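Local coordinates for endonuclease V (Streptomyces avermitilis, PDB 3GOC), which probably repairs deaminated DNA as a magnesium-dependent endonuclease, cutting at the second phosphodiester bond on the 3' side of a deoxyinosine, at residues 41-46 with 99-104; 61-66 with 213-218; 137-142 with 198-203; 172-177 with 183-188; 203-206 with 210-213. All blocks are in the same frame, centred on the assembly; numbering follows the deposited sequence.

Contact 1. Residues 41-46 with 99-104. With MG (magnesium ion), chain C; MG (magnesium ion), chain D.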
# COMPACT_ATOMS: atom_id res chain seq x y z
N ARG A 41 6.16 -11.86 -2.07
CA ARG A 41 4.95 -12.61 -1.74
C ARG A 41 4.31 -12.10 -0.45
O ARG A 41 4.98 -11.57 0.43
CB ARG A 41 5.27 -14.10 -1.57
CG ARG A 41 5.29 -14.94 -2.85
CD ARG A 41 6.46 -14.65 -3.77
NE ARG A 41 6.39 -15.47 -4.99
CZ ARG A 41 6.84 -16.71 -5.11
NH1 ARG A 41 7.42 -17.32 -4.07
NH2 ARG A 41 6.71 -17.36 -6.25
N VAL A 42 2.99 -12.24 -0.35
CA VAL A 42 2.26 -11.84 0.84
C VAL A 42 1.25 -12.97 1.05
O VAL A 42 0.59 -13.41 0.11
CB VAL A 42 1.58 -10.46 0.66
CG1 VAL A 42 0.61 -10.50 -0.50
CG2 VAL A 42 0.89 -10.03 1.95
N THR A 43 1.15 -13.43 2.29
CA THR A 43 0.32 -14.58 2.61
C THR A 43 -0.74 -14.36 3.67
O THR A 43 -0.47 -13.79 4.72
CB THR A 43 1.23 -15.74 3.06
OG1 THR A 43 2.12 -16.07 1.99
CG2 THR A 43 0.42 -16.96 3.46
N GLY A 44 -1.95 -14.84 3.39
CA GLY A 44 -3.00 -14.72 4.37
C GLY A 44 -3.15 -16.04 5.11
O GLY A 44 -2.95 -17.11 4.53
N VAL A 45 -3.47 -15.97 6.40
CA VAL A 45 -3.68 -17.17 7.19
C VAL A 45 -4.98 -16.97 7.95
O VAL A 45 -5.29 -15.86 8.39
CB VAL A 45 -2.55 -17.43 8.21
CG1 VAL A 45 -1.31 -17.95 7.50
CG2 VAL A 45 -2.23 -16.16 8.98
N ASP A 46 -5.75 -18.04 8.06
CA ASP A 46 -7.02 -17.98 8.78
C ASP A 46 -7.39 -19.40 9.18
O ASP A 46 -6.85 -20.37 8.64
CB ASP A 46 -8.12 -17.40 7.90
CG ASP A 46 -9.36 -17.08 8.68
OD1 ASP A 46 -10.46 -17.11 8.07
OD2 ASP A 46 -9.26 -16.80 9.91
N ALA A 99 1.49 -25.85 10.54
CA ALA A 99 1.43 -26.98 9.62
C ALA A 99 0.99 -26.54 8.22
O ALA A 99 1.51 -27.03 7.21
CB ALA A 99 0.49 -28.05 10.16
N ALA A 100 0.02 -25.64 8.15
CA ALA A 100 -0.44 -25.16 6.85
C ALA A 100 0.68 -24.40 6.16
O ALA A 100 0.90 -24.56 4.96
CB ALA A 100 -1.68 -24.27 7.01
N LEU A 101 1.39 -23.56 6.91
CA LEU A 101 2.50 -22.81 6.32
C LEU A 101 3.59 -23.76 5.84
O LEU A 101 4.15 -23.58 4.76
CB LEU A 101 3.08 -21.82 7.34
CG LEU A 101 2.18 -20.63 7.70
CD1 LEU A 101 2.71 -19.98 8.97
CD2 LEU A 101 2.16 -19.62 6.55
N ASP A 102 3.89 -24.77 6.65
CA ASP A 102 4.92 -25.74 6.29
C ASP A 102 4.56 -26.53 5.04
O ASP A 102 5.44 -27.02 4.33
CB ASP A 102 5.18 -26.71 7.44
CG ASP A 102 5.93 -26.07 8.60
OD1 ASP A 102 6.58 -25.03 8.38
OD2 ASP A 102 5.86 -26.61 9.72
N ALA A 103 3.26 -26.65 4.77
CA ALA A 103 2.79 -27.39 3.61
C ALA A 103 2.90 -26.60 2.31
O ALA A 103 2.72 -27.15 1.22
CB ALA A 103 1.36 -27.84 3.82
N LEU A 104 3.19 -25.31 2.41
CA LEU A 104 3.33 -24.47 1.23
C LEU A 104 4.59 -24.83 0.46
O LEU A 104 5.58 -25.28 1.04
CB LEU A 104 3.41 -22.99 1.61
CG LEU A 104 2.14 -22.34 2.17
CD1 LEU A 104 2.49 -20.96 2.71
CD2 LEU A 104 1.09 -22.24 1.07
MG MG C . -12.47 -16.73 8.88
MG MG D . -11.38 -16.00 10.90
O HOH W 1 -12.95 -18.96 9.21
O HOH W 2 -14.56 -16.23 9.75
O HOH W 3 -12.10 -14.50 8.26
O HOH W 4 -9.53 -15.13 12.45
O HOH W 5 -12.16 -14.21 12.45
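Val45 and Leu101 meet through little more than one methyl each, and yet the residue next to Val45 is a ligand of both magnesium ions. The CD2 methyl of Leu101 stands 4.0 Å from CG1 of Val45, the two side chains crossing at about a right angle. The same CD2 lies 4.4 Å from CG2 of Thr43, so a single leucine branch spans two residues that share one face of the strand. A chi1 of -75° sets CG1 of Val45 anti to its carbonyl carbon and turns that methyl to the helix. Branched residues suit a strand under a helix, and Thr43 can stand in the same row because its OG1 is hydrogen-bonded to Pro108 O. Asp46 points to the other face, where OD1 binds one magnesium at 2.2 Å and OD2 a second, more loosely, at 2.5 Å. The two ions are modelled so close together that full occupancy of both at once is doubtful. Three waters surround the first ion, which Asp217 also binds; Asp114 belongs to the site of the second. Gly44, with no side chain, lets helix 211-228 come close to that metal-bearing face. Strand 41-49 thus runs between strands 55-64 and 110-114 in the sheet, with helix 94-102 on the face of Thr43 and Val45, where its alanines also rest on strand 70-79.

Contact 2. Residues 61-66 with 213-218. With MG (magnesium ion), chain C; YES (3-(2-hydroxyethyl)-2,2-bis(hydroxymethyl)pentane-1,5-diol), chain H.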
# COMPACT_ATOMS: atom_id res chain seq x y z
N VAL A 61 -2.74 -18.85 2.18
CA VAL A 61 -2.84 -18.53 0.76
C VAL A 61 -1.80 -17.48 0.42
O VAL A 61 -1.82 -16.38 0.96
CB VAL A 61 -4.24 -17.99 0.40
CG1 VAL A 61 -4.29 -17.67 -1.09
CG2 VAL A 61 -5.30 -19.02 0.75
N VAL A 62 -0.88 -17.86 -0.47
CA VAL A 62 0.21 -16.98 -0.89
C VAL A 62 -0.16 -16.21 -2.15
O VAL A 62 -0.59 -16.80 -3.14
CB VAL A 62 1.48 -17.79 -1.18
CG1 VAL A 62 2.64 -16.85 -1.45
CG2 VAL A 62 1.80 -18.71 -0.02
N LEU A 63 -0.00 -14.90 -2.10
CA LEU A 63 -0.30 -14.05 -3.25
C LEU A 63 0.95 -13.37 -3.78
O LEU A 63 1.93 -13.18 -3.06
CB LEU A 63 -1.28 -12.93 -2.86
CG LEU A 63 -2.57 -13.27 -2.13
CD1 LEU A 63 -3.33 -11.99 -1.84
CD2 LEU A 63 -3.41 -14.21 -2.98
N ASP A 64 0.92 -13.04 -5.07
CA ASP A 64 2.01 -12.29 -5.67
C ASP A 64 1.59 -10.89 -5.23
O ASP A 64 0.51 -10.41 -5.59
CB ASP A 64 1.97 -12.41 -7.19
CG ASP A 64 2.98 -11.50 -7.87
OD1 ASP A 64 2.56 -10.48 -8.45
OD2 ASP A 64 4.19 -11.80 -7.81
N ALA A 65 2.43 -10.23 -4.45
CA ALA A 65 2.10 -8.90 -3.93
C ALA A 65 1.83 -7.84 -4.99
O ALA A 65 0.97 -6.98 -4.81
CB ALA A 65 3.20 -8.43 -2.99
N ALA A 66 2.55 -7.92 -6.10
CA ALA A 66 2.38 -6.93 -7.16
C ALA A 66 1.03 -7.01 -7.88
O ALA A 66 0.42 -5.98 -8.17
CB ALA A 66 3.51 -7.06 -8.16
N THR A 213 -7.08 -12.20 3.56
CA THR A 213 -8.04 -12.75 4.51
C THR A 213 -9.21 -13.37 3.78
O THR A 213 -9.66 -14.46 4.12
CB THR A 213 -8.56 -11.66 5.46
OG1 THR A 213 -7.49 -11.23 6.31
CG2 THR A 213 -9.70 -12.20 6.33
N ARG A 214 -9.70 -12.68 2.75
CA ARG A 214 -10.82 -13.20 1.97
C ARG A 214 -10.49 -14.58 1.41
O ARG A 214 -11.30 -15.51 1.51
CB ARG A 214 -11.15 -12.22 0.85
CG ARG A 214 -11.89 -10.97 1.33
CD ARG A 214 -11.95 -9.91 0.24
NE ARG A 214 -12.48 -10.44 -1.01
CZ ARG A 214 -13.77 -10.53 -1.30
NH1 ARG A 214 -14.68 -10.12 -0.43
NH2 ARG A 214 -14.15 -11.05 -2.47
N ARG A 215 -9.29 -14.73 0.85
CA ARG A 215 -8.84 -15.99 0.27
C ARG A 215 -8.66 -17.09 1.32
O ARG A 215 -9.15 -18.21 1.15
CB ARG A 215 -7.51 -15.81 -0.45
CG ARG A 215 -7.49 -14.79 -1.56
CD ARG A 215 -8.07 -15.36 -2.81
NE ARG A 215 -7.86 -14.47 -3.95
CZ ARG A 215 -8.38 -14.68 -5.15
NH1 ARG A 215 -9.14 -15.75 -5.35
NH2 ARG A 215 -8.16 -13.83 -6.14
N ALA A 216 -7.94 -16.78 2.39
CA ALA A 216 -7.68 -17.77 3.42
C ALA A 216 -8.96 -18.19 4.13
O ALA A 216 -9.13 -19.36 4.46
CB ALA A 216 -6.67 -17.22 4.42
N ASP A 217 -9.86 -17.24 4.35
CA ASP A 217 -11.12 -17.56 5.00
C ASP A 217 -11.92 -18.55 4.16
O ASP A 217 -12.42 -19.56 4.66
CB ASP A 217 -11.96 -16.29 5.22
CG ASP A 217 -13.35 -16.60 5.75
OD1 ASP A 217 -13.47 -16.99 6.92
OD2 ASP A 217 -14.32 -16.47 4.97
N SER A 218 -12.04 -18.26 2.87
CA SER A 218 -12.79 -19.13 1.98
C SER A 218 -12.18 -20.52 1.95
O SER A 218 -12.90 -21.52 2.01
CB SER A 218 -12.82 -18.55 0.56
OG SER A 218 -13.61 -17.37 0.51
MG MG C . -12.47 -16.73 8.88
O1 YES H . -0.37 -1.56 -8.45
C1 YES H . -1.55 -1.34 -7.74
C2 YES H . -2.83 -1.13 -8.38
C3 YES H . -2.70 0.17 -9.22
O3 YES H . -2.43 1.40 -8.44
C4 YES H . -3.95 -1.14 -7.31
O4 YES H . -5.35 -0.94 -7.95
C5 YES H . -3.03 -2.45 -9.29
C6 YES H . -3.21 -3.83 -8.53
C7 YES H . -2.63 -5.00 -9.26
O7 YES H . -1.34 -4.72 -9.79
C8 YES H . -4.19 -2.37 -10.35
C9 YES H . -3.59 -2.47 -11.69
O9 YES H . -2.48 -1.70 -12.08
O HOH W 1 -12.95 -18.96 9.21
O HOH W 2 -14.56 -16.23 9.75
O HOH W 3 -12.10 -14.50 8.26
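OD1 of Asp217, one residue after the Ala216 that packs on Val61, is gripped twice: it binds a magnesium ion at 2.2 Å and accepts a hydrogen bond from NE of Arg221. The same ion holds three waters and OD1 of Asp46. Val61 sets its two methyls on neighbouring residues of the helix. CG1, anti to the backbone N (chi1 180°), reaches CB of Arg215 at 3.8 Å, while CG2 lies 3.8 Å from CA of Ala216. Alanine suits this place because its small side chain lets CG2 of Val61 come up to the helix backbone. This is the ribonuclease H-like fold, in which a C-terminal helix packs on the sheet and presents an acidic residue to the metal; segment 213-218 runs at 150° to strand 61-64, with 8.5 Å between axes. Farther on, CD2 of Leu63 touches CG of Arg215 at 4.4 Å. Arginine suits this border because its chain bends at chi2 (-80°), leaving CG on the leucine and carrying the guanidinium to the exposed side. Past the strand end, O of Ala66 accepts a 2.7 Å hydrogen bond from O7 of the bound polyol, which is also hydrogen-bonded to Asp102 and Cys106 of the second subunit.

Contact 3. Residues 137-142 with 198-203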
# COMPACT_ATOMS: atom_id res chain seq x y z
N PRO A 137 8.14 -12.02 9.07
CA PRO A 137 7.41 -10.76 9.24
C PRO A 137 5.92 -11.07 9.26
O PRO A 137 5.42 -11.81 8.40
CB PRO A 137 7.79 -9.98 7.99
CG PRO A 137 9.13 -10.52 7.63
CD PRO A 137 8.96 -11.99 7.85
N THR A 138 5.22 -10.52 10.23
CA THR A 138 3.78 -10.76 10.34
C THR A 138 3.04 -9.52 10.82
O THR A 138 3.60 -8.69 11.53
CB THR A 138 3.45 -11.87 11.35
OG1 THR A 138 3.74 -11.39 12.67
CG2 THR A 138 4.25 -13.12 11.08
N ILE A 139 1.78 -9.41 10.43
CA ILE A 139 0.93 -8.32 10.89
C ILE A 139 -0.45 -8.90 11.09
O ILE A 139 -0.75 -10.01 10.63
CB ILE A 139 0.81 -7.15 9.88
CG1 ILE A 139 0.09 -7.61 8.61
CG2 ILE A 139 2.18 -6.57 9.57
CD1 ILE A 139 -0.25 -6.46 7.67
N GLY A 140 -1.28 -8.15 11.79
CA GLY A 140 -2.65 -8.58 11.99
C GLY A 140 -3.58 -7.51 11.45
O GLY A 140 -3.30 -6.32 11.54
N VAL A 141 -4.68 -7.94 10.85
CA VAL A 141 -5.70 -7.03 10.36
C VAL A 141 -7.00 -7.65 10.85
O VAL A 141 -7.32 -8.79 10.51
CB VAL A 141 -5.74 -6.91 8.83
CG1 VAL A 141 -6.86 -5.95 8.42
CG2 VAL A 141 -4.40 -6.39 8.30
N ALA A 142 -7.73 -6.90 11.67
CA ALA A 142 -8.98 -7.40 12.26
C ALA A 142 -10.19 -6.60 11.82
O ALA A 142 -10.10 -5.41 11.54
CB ALA A 142 -8.86 -7.39 13.77
N ALA A 198 0.61 0.18 5.02
CA ALA A 198 0.88 0.17 3.59
C ALA A 198 0.49 -1.16 2.98
O ALA A 198 -0.12 -1.21 1.91
CB ALA A 198 2.36 0.46 3.34
N HIS A 199 0.82 -2.26 3.65
CA HIS A 199 0.47 -3.57 3.11
C HIS A 199 -1.04 -3.77 3.12
O HIS A 199 -1.62 -4.30 2.18
CB HIS A 199 1.14 -4.68 3.93
CG HIS A 199 2.55 -4.96 3.49
ND1 HIS A 199 2.84 -5.73 2.38
CD2 HIS A 199 3.74 -4.54 3.97
CE1 HIS A 199 4.15 -5.76 2.19
NE2 HIS A 199 4.71 -5.04 3.14
N THR A 200 -1.69 -3.33 4.20
CA THR A 200 -3.13 -3.48 4.30
C THR A 200 -3.83 -2.69 3.18
O THR A 200 -4.78 -3.20 2.57
CB THR A 200 -3.62 -3.02 5.69
OG1 THR A 200 -2.95 -3.78 6.70
CG2 THR A 200 -5.12 -3.25 5.85
N LEU A 201 -3.37 -1.47 2.91
CA LEU A 201 -3.98 -0.68 1.83
C LEU A 201 -3.74 -1.36 0.49
O LEU A 201 -4.63 -1.42 -0.35
CB LEU A 201 -3.40 0.74 1.80
CG LEU A 201 -3.76 1.67 2.96
CD1 LEU A 201 -3.06 3.01 2.77
CD2 LEU A 201 -5.28 1.87 3.01
N ALA A 202 -2.53 -1.87 0.28
CA ALA A 202 -2.20 -2.52 -0.98
C ALA A 202 -3.03 -3.79 -1.19
O ALA A 202 -3.20 -4.24 -2.33
CB ALA A 202 -0.71 -2.85 -1.03
N LEU A 203 -3.56 -4.35 -0.11
CA LEU A 203 -4.38 -5.56 -0.19
C LEU A 203 -5.87 -5.26 -0.25
O LEU A 203 -6.69 -6.17 -0.34
CB LEU A 203 -4.10 -6.46 1.02
CG LEU A 203 -2.72 -7.11 1.05
CD1 LEU A 203 -2.47 -7.76 2.42
CD2 LEU A 203 -2.64 -8.15 -0.05
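Thr200 faces the strand through both of its branches, and Val141 and Ile139 are the residues it meets. Val141 and Thr200 reach toward each other tip to tip: CG2 of Val141 lies 3.4 Å from OG1 of Thr200 and 4.0 Å from its CG2, while CG1 of Val141 stands 4.1 Å from that same CG2. A hydroxyl pressed against a methyl needs a polar partner, and OG1 has one inside its own helix, a hydrogen bond to Ala196 O. Because Thr200 OG1 is folded back beside its backbone N (chi1 -58°), it can serve that carbonyl one turn earlier, while CG2, on the other branch, also packs on Val141. Ile139 comes in at a slant. Its CG1 sits in the crowded position between backbone N and carbonyl carbon, and the extended second torsion (171°) pushes CD1 out to 3.9 Å from OG1 of Thr200 and 4.4 Å from CB of His199. The imidazole itself is turned elsewhere, NE2 being hydrogen-bonded to Pro35 O. Replacing Thr200 with glycine would probably leave the methyls of Val141 and the tip of Ile139 facing a gap. Val183, Val185 and Leu174 also touch Thr200, making it a shared point of packing for three strands. The strand and helix axes pass 10.1 Å apart at 56°. The side chains of Val141 and Asp114, a metal ligand, are about 6 Å apart. This is helix-on-sheet packing on a central strand, parallel to 110-114 and antiparallel to 183-189, consistent with the ribonuclease H-like fold of the endonuclease V family.

Contact 4. Residues 172-177 with 183-188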
# COMPACT_ATOMS: atom_id res chain seq x y z
N ARG A 172 -3.59 0.62 14.71
CA ARG A 172 -4.28 1.74 14.10
C ARG A 172 -5.59 1.34 13.44
O ARG A 172 -5.70 0.25 12.89
CB ARG A 172 -3.41 2.41 13.03
CG ARG A 172 -2.23 3.17 13.56
CD ARG A 172 -1.36 3.65 12.42
NE ARG A 172 -0.11 4.23 12.91
CZ ARG A 172 0.95 4.48 12.14
NH1 ARG A 172 2.04 5.01 12.68
NH2 ARG A 172 0.91 4.19 10.85
N ALA A 173 -6.58 2.22 13.52
CA ALA A 173 -7.83 1.99 12.84
C ALA A 173 -7.48 2.56 11.46
O ALA A 173 -7.02 3.70 11.36
CB ALA A 173 -8.95 2.78 13.48
N LEU A 174 -7.65 1.76 10.41
CA LEU A 174 -7.28 2.18 9.07
C LEU A 174 -8.46 2.17 8.11
O LEU A 174 -9.15 1.15 7.98
CB LEU A 174 -6.19 1.26 8.53
CG LEU A 174 -5.68 1.53 7.11
CD1 LEU A 174 -4.91 2.85 7.10
CD2 LEU A 174 -4.77 0.39 6.67
N ARG A 175 -8.67 3.29 7.42
CA ARG A 175 -9.75 3.40 6.46
C ARG A 175 -9.28 2.74 5.16
O ARG A 175 -8.46 3.31 4.44
CB ARG A 175 -10.07 4.88 6.19
CG ARG A 175 -11.33 5.11 5.37
CD ARG A 175 -12.59 4.97 6.22
NE ARG A 175 -12.71 6.04 7.20
CZ ARG A 175 -13.68 6.14 8.10
NH1 ARG A 175 -14.64 5.22 8.15
NH2 ARG A 175 -13.71 7.15 8.96
N THR A 176 -9.76 1.53 4.88
CA THR A 176 -9.36 0.83 3.66
C THR A 176 -10.30 1.16 2.51
O THR A 176 -9.93 1.04 1.35
CB THR A 176 -9.32 -0.71 3.88
OG1 THR A 176 -10.53 -1.14 4.51
CG2 THR A 176 -8.13 -1.08 4.76
N GLN A 177 -11.51 1.60 2.84
CA GLN A 177 -12.48 2.00 1.82
C GLN A 177 -13.15 3.30 2.23
O GLN A 177 -13.57 3.47 3.38
CB GLN A 177 -13.53 0.91 1.59
CG GLN A 177 -13.03 -0.29 0.78
CD GLN A 177 -12.52 0.11 -0.60
OE1 GLN A 177 -13.15 0.91 -1.29
NE2 GLN A 177 -11.38 -0.46 -1.00
N VAL A 183 -10.72 -0.93 9.36
CA VAL A 183 -10.28 -2.23 9.86
C VAL A 183 -9.24 -1.87 10.91
O VAL A 183 -8.87 -0.71 11.04
CB VAL A 183 -9.68 -3.13 8.76
CG1 VAL A 183 -10.78 -3.54 7.78
CG2 VAL A 183 -8.55 -2.43 8.03
N PHE A 184 -8.78 -2.86 11.66
CA PHE A 184 -7.84 -2.61 12.73
C PHE A 184 -6.54 -3.35 12.55
O PHE A 184 -6.47 -4.57 12.65
CB PHE A 184 -8.56 -2.93 14.04
CG PHE A 184 -9.87 -2.22 14.16
CD1 PHE A 184 -11.04 -2.79 13.65
CD2 PHE A 184 -9.91 -0.91 14.64
CE1 PHE A 184 -12.23 -2.05 13.61
CE2 PHE A 184 -11.08 -0.17 14.61
CZ PHE A 184 -12.25 -0.74 14.09
N VAL A 185 -5.52 -2.56 12.27
CA VAL A 185 -4.18 -3.05 11.97
C VAL A 185 -3.23 -3.02 13.16
O VAL A 185 -3.14 -2.03 13.87
CB VAL A 185 -3.58 -2.19 10.85
CG1 VAL A 185 -2.20 -2.69 10.47
CG2 VAL A 185 -4.51 -2.20 9.65
N SER A 186 -2.51 -4.12 13.36
CA SER A 186 -1.53 -4.15 14.43
C SER A 186 -0.29 -4.89 13.95
O SER A 186 -0.37 -5.77 13.08
CB SER A 186 -2.11 -4.81 15.69
OG SER A 186 -2.52 -6.14 15.45
N VAL A 187 0.86 -4.51 14.49
CA VAL A 187 2.09 -5.17 14.11
C VAL A 187 2.16 -6.54 14.78
O VAL A 187 1.64 -6.74 15.88
CB VAL A 187 3.32 -4.35 14.54
CG1 VAL A 187 3.32 -3.02 13.81
CG2 VAL A 187 3.30 -4.13 16.03
N GLY A 188 2.76 -7.48 14.08
CA GLY A 188 2.92 -8.80 14.63
C GLY A 188 4.38 -8.98 15.02
O GLY A 188 4.72 -9.08 16.20
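The Phe184 ring takes the methyl of Ala173 obliquely, beside the CD2-CE2 bond, with CB of Ala173 3.8 Å from CE2. Tyr150 meets the same ring edge-to-face, and Leu163 and Pro145 also touch this phenylalanine, so a large aromatic is well placed here and a small alanine across from it lets the ring lie close. The other flat groups are the peptides of two antiparallel strands. Arg172 pairs with Val185 and Leu174 with Val183 as hydrogen-bonded pairs, while Ala173 and Phe184 form the non-hydrogen-bonded pair between them. Arg172 N donates to Val185 O at 2.8 Å, and Leu174 N reaches Val183 O at 2.8 Å in a nearly straight bond (171°). The return bonds, Val185 N to Arg172 O and Val183 N to Leu174 O, are both 2.9 Å long. Between them CA of Ala173 lies 3.4 Å from Val183 O as a CA-H...O contact. On the face away from Phe184, CD2 of Leu174 rests 4.0 Å from CG2 of Val185. Beyond the strand end, CG2 of Thr176 comes to 3.6 Å from CG2 of Val183, the side chains at about a right angle, while Thr176 OG1 bonds to Arg208 O. Helix 193-202 packs on Leu174 and Val185, and Arg172 leads its guanidinium off to a salt bridge with Asp194. The chemistry is therefore divided: four backbone bonds hold the strands of this beta hairpin together, side-chain packing on both faces probably helps select the register, and the polar ends find their partners outside it.

Contact 5. Residues 203-206 with 210-213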
# COMPACT_ATOMS: atom_id res chain seq x y z
N LEU A 203 -3.56 -4.35 -0.11
CA LEU A 203 -4.38 -5.56 -0.19
C LEU A 203 -5.87 -5.26 -0.25
O LEU A 203 -6.69 -6.17 -0.34
CB LEU A 203 -4.10 -6.46 1.02
CG LEU A 203 -2.72 -7.11 1.05
CD1 LEU A 203 -2.47 -7.76 2.42
CD2 LEU A 203 -2.64 -8.15 -0.05
N THR A 204 -6.21 -3.97 -0.21
CA THR A 204 -7.61 -3.55 -0.21
C THR A 204 -8.02 -2.53 -1.27
O THR A 204 -8.84 -1.65 -1.01
CB THR A 204 -8.00 -2.98 1.17
OG1 THR A 204 -7.06 -1.97 1.55
CG2 THR A 204 -7.98 -4.07 2.23
N PRO A 205 -7.48 -2.62 -2.49
CA PRO A 205 -7.88 -1.64 -3.50
C PRO A 205 -9.36 -1.73 -3.87
O PRO A 205 -9.97 -0.74 -4.27
CB PRO A 205 -6.97 -1.96 -4.68
CG PRO A 205 -6.83 -3.44 -4.58
CD PRO A 205 -6.59 -3.64 -3.09
N LYS A 206 -9.94 -2.92 -3.71
CA LYS A 206 -11.33 -3.15 -4.07
C LYS A 206 -12.28 -3.38 -2.90
O LYS A 206 -13.42 -2.93 -2.94
CB LYS A 206 -11.42 -4.37 -5.01
CG LYS A 206 -10.49 -4.30 -6.21
CD LYS A 206 -10.50 -5.62 -6.97
CE LYS A 206 -9.47 -5.62 -8.09
NZ LYS A 206 -9.45 -6.92 -8.81
N PRO A 210 -8.77 -7.26 3.58
CA PRO A 210 -7.62 -7.65 2.75
C PRO A 210 -7.90 -8.91 1.94
O PRO A 210 -8.51 -9.85 2.45
CB PRO A 210 -6.52 -7.87 3.78
CG PRO A 210 -6.84 -6.87 4.83
CD PRO A 210 -8.35 -6.98 4.96
N GLU A 211 -7.45 -8.93 0.69
CA GLU A 211 -7.68 -10.10 -0.15
C GLU A 211 -7.05 -11.35 0.44
O GLU A 211 -7.54 -12.46 0.21
CB GLU A 211 -7.16 -9.83 -1.57
CG GLU A 211 -8.04 -8.85 -2.32
CD GLU A 211 -7.73 -8.74 -3.80
OE1 GLU A 211 -7.45 -9.78 -4.43
OE2 GLU A 211 -7.79 -7.62 -4.34
N THR A 212 -5.98 -11.18 1.21
CA THR A 212 -5.34 -12.32 1.86
C THR A 212 -6.31 -13.00 2.83
O THR A 212 -6.36 -14.23 2.91
CB THR A 212 -4.08 -11.88 2.63
OG1 THR A 212 -4.36 -10.70 3.39
CG2 THR A 212 -2.93 -11.61 1.66
N THR A 213 -7.08 -12.20 3.56
CA THR A 213 -8.04 -12.75 4.51
C THR A 213 -9.21 -13.37 3.78
O THR A 213 -9.66 -14.46 4.12
CB THR A 213 -8.56 -11.66 5.46
OG1 THR A 213 -7.49 -11.23 6.31
CG2 THR A 213 -9.70 -12.20 6.33
O HOH W 6 -9.11 -5.36 -2.74
O HOH W 7 -7.31 -8.07 -7.19
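The short connection between helix 193-202 and helix 211-228 folds back on itself where Leu203 meets Pro210, the N-cap residue of the second helix. Leu203 O accepts a hydrogen bond from Glu211 N at 3.0 Å, so an amide of the first helical turn, which has no helical carbonyl before it, is satisfied. Proline suits the N-cap because no helical bond is asked of its nitrogen, and its CB packs 3.9 Å from CB of Leu203. At the far end of that leucine, CD1 comes to 3.6 Å from OG1 of Thr212, the two side chains at about a right angle. The arrangement is a short helix-to-helix loop, closed by that backbone bond, that packs against the sheet, where Leu203 and Thr212 both touch Val42 and Val112. Thr204 joins the two ends: OG1 is hydrogen-bonded with Thr200 O and Leu201 O, which share its one proton, and with Arg157 NH2, while CG2 lies 3.6 Å from N of Pro210. The extended chain of Glu211 lets OE2 take bonds from two waters, at 3.1 and 2.9 Å; one water accepts from Lys206 N and the other from Lys206 NZ. Lys206 NZ and Glu211 OE2 stay 4.8 Å apart, a water-bridged pair of opposite charges, and a carboxylate in the first turn would probably also interact favourably with the helix dipole. Neighbouring Pro205 touches the bound polyol.

Contacts 1 and 2 meet at the metal site: their centres are 9 Å apart, strands 41-49 and 55-64 are neighbours, and Asp46 from one and Asp217 from the other bind the same magnesium. Contact 5, 8 Å from contact 2 centre to centre, begins the helix that delivers Asp217, and its Thr212 packs on Gly44 of contact 1 and Leu63 of contact 2. Contacts 3 and 4, their centres 8 Å apart, continue the sheet through backbone bonds between strands 138-142 and 183-189. Leu203 belongs to both 3 and 5 and reaches Val42 of contact 1. The centres of contacts 1 and 4 lie 21 Å apart, without touching. Ala66 of contact 2 and Pro205 of contact 5 share the polyol pocket.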